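Local atomic coordinates of hydrolase, NUDIX family (Clostridium perfringens ATCC 13124, PDB entry 3F6A), a protein that probably hydrolyses a nucleoside diphosphate linked to another moiety, as members of the NUDIX family do, though its own substrate is not established. Residues A[50-55]-A[113-118]. Residues are numbered along the deposited sequence; the frame is centred on the assembly and turned at random.
Sequences EAKEEA and SPEIGE
Glu115 N donates a hydrogen bond to Glu53 O at 2.8 Å. A second backbone bond runs from Ser113 N to Ala55 O at 2.9 Å. Together they hold the loop against the C-terminal part of helix 43-55. Between them, the CB-CG edge of Pro114 rests on Glu54 O, with Pro114 CG at 3.2 Å. Glu53 O is also covered by carbon: Glu115 CB and Glu118 CG both lie 3.3 Å from it. The extended Glu115 chain runs back over Glu53, with Glu115 CD 3.6 Å from Glu53 CA. Glu118 bends at chi2 (-76°), which places CD beside Glu54 CG. Glu118 OE1 touches Glu53 CB at 3.6 Å, and Glu118 OE2 meets Glu54 CG. Glu54 and Glu118 cross at about a right angle, with Glu54 OE2 and Glu118 OE2 3.8 Å apart and the carboxylate planes 78° apart. The acids gathered here probably make the local potential more negative. Arg49 forms a salt bridge with Glu53 OE1, and Gly34 N donates a hydrogen bond to Glu54 OE1. Behind the contact, Ala55 packs on Leu20, Leu33 and Leu122, which joins the helix to the sheet. Residues 115-118 form a type II turn, with Gly117 at positive phi. The loop between strands 98-106 and 122-125 thus packs on the C-terminal part of the Nudix-box helix, whose glutamates are consistent with the metal-binding acids of this family's loop-helix-loop motif.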
loop_
_atom_site.group_PDB
_atom_site.type_symbol
_atom_site.label_atom_id
_atom_site.label_comp_id
_atom_site.label_asym_id
_atom_site.label_seq_id
_atom_site.Cartn_x
_atom_site.Cartn_y
_atom_site.Cartn_z
ATOM N N GLU A 50 -2.928 1.486 -17.166
ATOM C CA GLU A 50 -2.378 2.814 -17.397
ATOM C C GLU A 50 -1.094 2.732 -18.213
ATOM O O GLU A 50 -0.832 3.592 -19.054
ATOM C CB GLU A 50 -2.128 3.534 -16.070
ATOM C CG GLU A 50 -3.413 3.918 -15.344
ATOM C CD GLU A 50 -4.193 5.021 -16.049
ATOM O OE1 GLU A 50 -3.950 5.270 -17.251
ATOM O OE2 GLU A 50 -5.063 5.634 -15.398
ATOM N N ALA A 51 -0.304 1.688 -17.979
ATOM C CA ALA A 51 0.942 1.513 -18.716
ATOM C C ALA A 51 0.620 1.294 -20.195
ATOM O O ALA A 51 1.329 1.785 -21.077
ATOM C CB ALA A 51 1.723 0.327 -18.164
ATOM N N LYS A 52 -0.458 0.558 -20.452
ATOM C CA LYS A 52 -0.892 0.263 -21.818
ATOM C C LYS A 52 -1.525 1.493 -22.470
ATOM O O LYS A 52 -1.260 1.800 -23.630
ATOM C CB LYS A 52 -1.907 -0.888 -21.805
ATOM C CG LYS A 52 -2.126 -1.559 -23.160
ATOM C CD LYS A 52 -0.861 -2.278 -23.627
ATOM C CE LYS A 52 -1.120 -3.149 -24.843
ATOM N NZ LYS A 52 0.107 -3.865 -25.291
ATOM N N GLU A 53 -2.361 2.199 -21.721
ATOM C CA GLU A 53 -3.031 3.377 -22.254
ATOM C C GLU A 53 -2.112 4.583 -22.456
ATOM O O GLU A 53 -2.212 5.282 -23.469
ATOM C CB GLU A 53 -4.208 3.768 -21.348
ATOM C CG GLU A 53 -5.253 2.660 -21.185
ATOM C CD GLU A 53 -6.416 3.052 -20.279
ATOM O OE1 GLU A 53 -6.176 3.647 -19.205
ATOM O OE2 GLU A 53 -7.581 2.755 -20.639
ATOM N N GLU A 54 -1.195 4.813 -21.522
ATOM C CA GLU A 54 -0.316 5.970 -21.625
ATOM C C GLU A 54 0.974 5.768 -22.413
ATOM O O GLU A 54 1.598 6.745 -22.832
ATOM C CB GLU A 54 -0.005 6.508 -20.223
ATOM C CG GLU A 54 -1.273 6.730 -19.402
ATOM C CD GLU A 54 -1.043 7.494 -18.105
ATOM O OE1 GLU A 54 0.022 7.321 -17.476
ATOM O OE2 GLU A 54 -1.944 8.260 -17.707
ATOM N N ALA A 55 1.370 4.517 -22.634
ATOM C CA ALA A 55 2.597 4.259 -23.376
ATOM C C ALA A 55 2.530 3.037 -24.286
ATOM O O ALA A 55 3.517 2.700 -24.931
ATOM C CB ALA A 55 3.764 4.117 -22.409
ATOM N N SER A 113 3.820 3.934 -27.520
ATOM C CA SER A 113 2.720 4.365 -28.375
ATOM C C SER A 113 1.503 4.722 -27.520
ATOM O O SER A 113 0.618 3.900 -27.324
ATOM C CB SER A 113 2.363 3.233 -29.344
ATOM O OG SER A 113 1.281 3.594 -30.178
ATOM N N PRO A 114 1.443 5.960 -27.004
ATOM C CA PRO A 114 0.302 6.357 -26.172
ATOM C C PRO A 114 -1.026 6.302 -26.909
ATOM O O PRO A 114 -1.093 6.563 -28.107
ATOM C CB PRO A 114 0.648 7.787 -25.765
ATOM C CG PRO A 114 2.154 7.805 -25.809
ATOM C CD PRO A 114 2.439 7.042 -27.079
ATOM N N GLU A 115 -2.085 5.972 -26.183
ATOM C CA GLU A 115 -3.405 5.927 -26.778
ATOM C C GLU A 115 -3.962 7.349 -26.861
ATOM O O GLU A 115 -3.424 8.285 -26.256
ATOM C CB GLU A 115 -4.319 5.008 -25.968
ATOM C CG GLU A 115 -3.912 3.541 -26.093
ATOM C CD GLU A 115 -4.773 2.610 -25.267
ATOM O OE1 GLU A 115 -5.852 3.035 -24.798
ATOM O OE2 GLU A 115 -4.370 1.444 -25.096
ATOM N N ILE A 116 -5.033 7.497 -27.631
ATOM C CA ILE A 116 -5.676 8.778 -27.867
ATOM C C ILE A 116 -5.858 9.688 -26.656
ATOM O O ILE A 116 -6.320 9.263 -25.597
ATOM C CB ILE A 116 -7.059 8.574 -28.531
ATOM C CG1 ILE A 116 -7.592 9.911 -29.054
ATOM C CG2 ILE A 116 -8.039 7.976 -27.527
ATOM C CD1 ILE A 116 -8.916 9.791 -29.780
ATOM N N GLY A 117 -5.484 10.949 -26.823
ATOM C CA GLY A 117 -5.653 11.922 -25.759
ATOM C C GLY A 117 -4.697 11.858 -24.585
ATOM O O GLY A 117 -4.807 12.656 -23.657
ATOM N N GLU A 118 -3.767 10.914 -24.606
ATOM C CA GLU A 118 -2.801 10.788 -23.517
ATOM C C GLU A 118 -1.606 11.671 -23.850
ATOM O O GLU A 118 -1.449 12.093 -25.000
ATOM C CB GLU A 118 -2.320 9.343 -23.388
ATOM C CG GLU A 118 -3.407 8.312 -23.148
ATOM C CD GLU A 118 -3.929 8.311 -21.723
ATOM O OE1 GLU A 118 -4.668 7.373 -21.379
ATOM O OE2 GLU A 118 -3.597 9.235 -20.950
#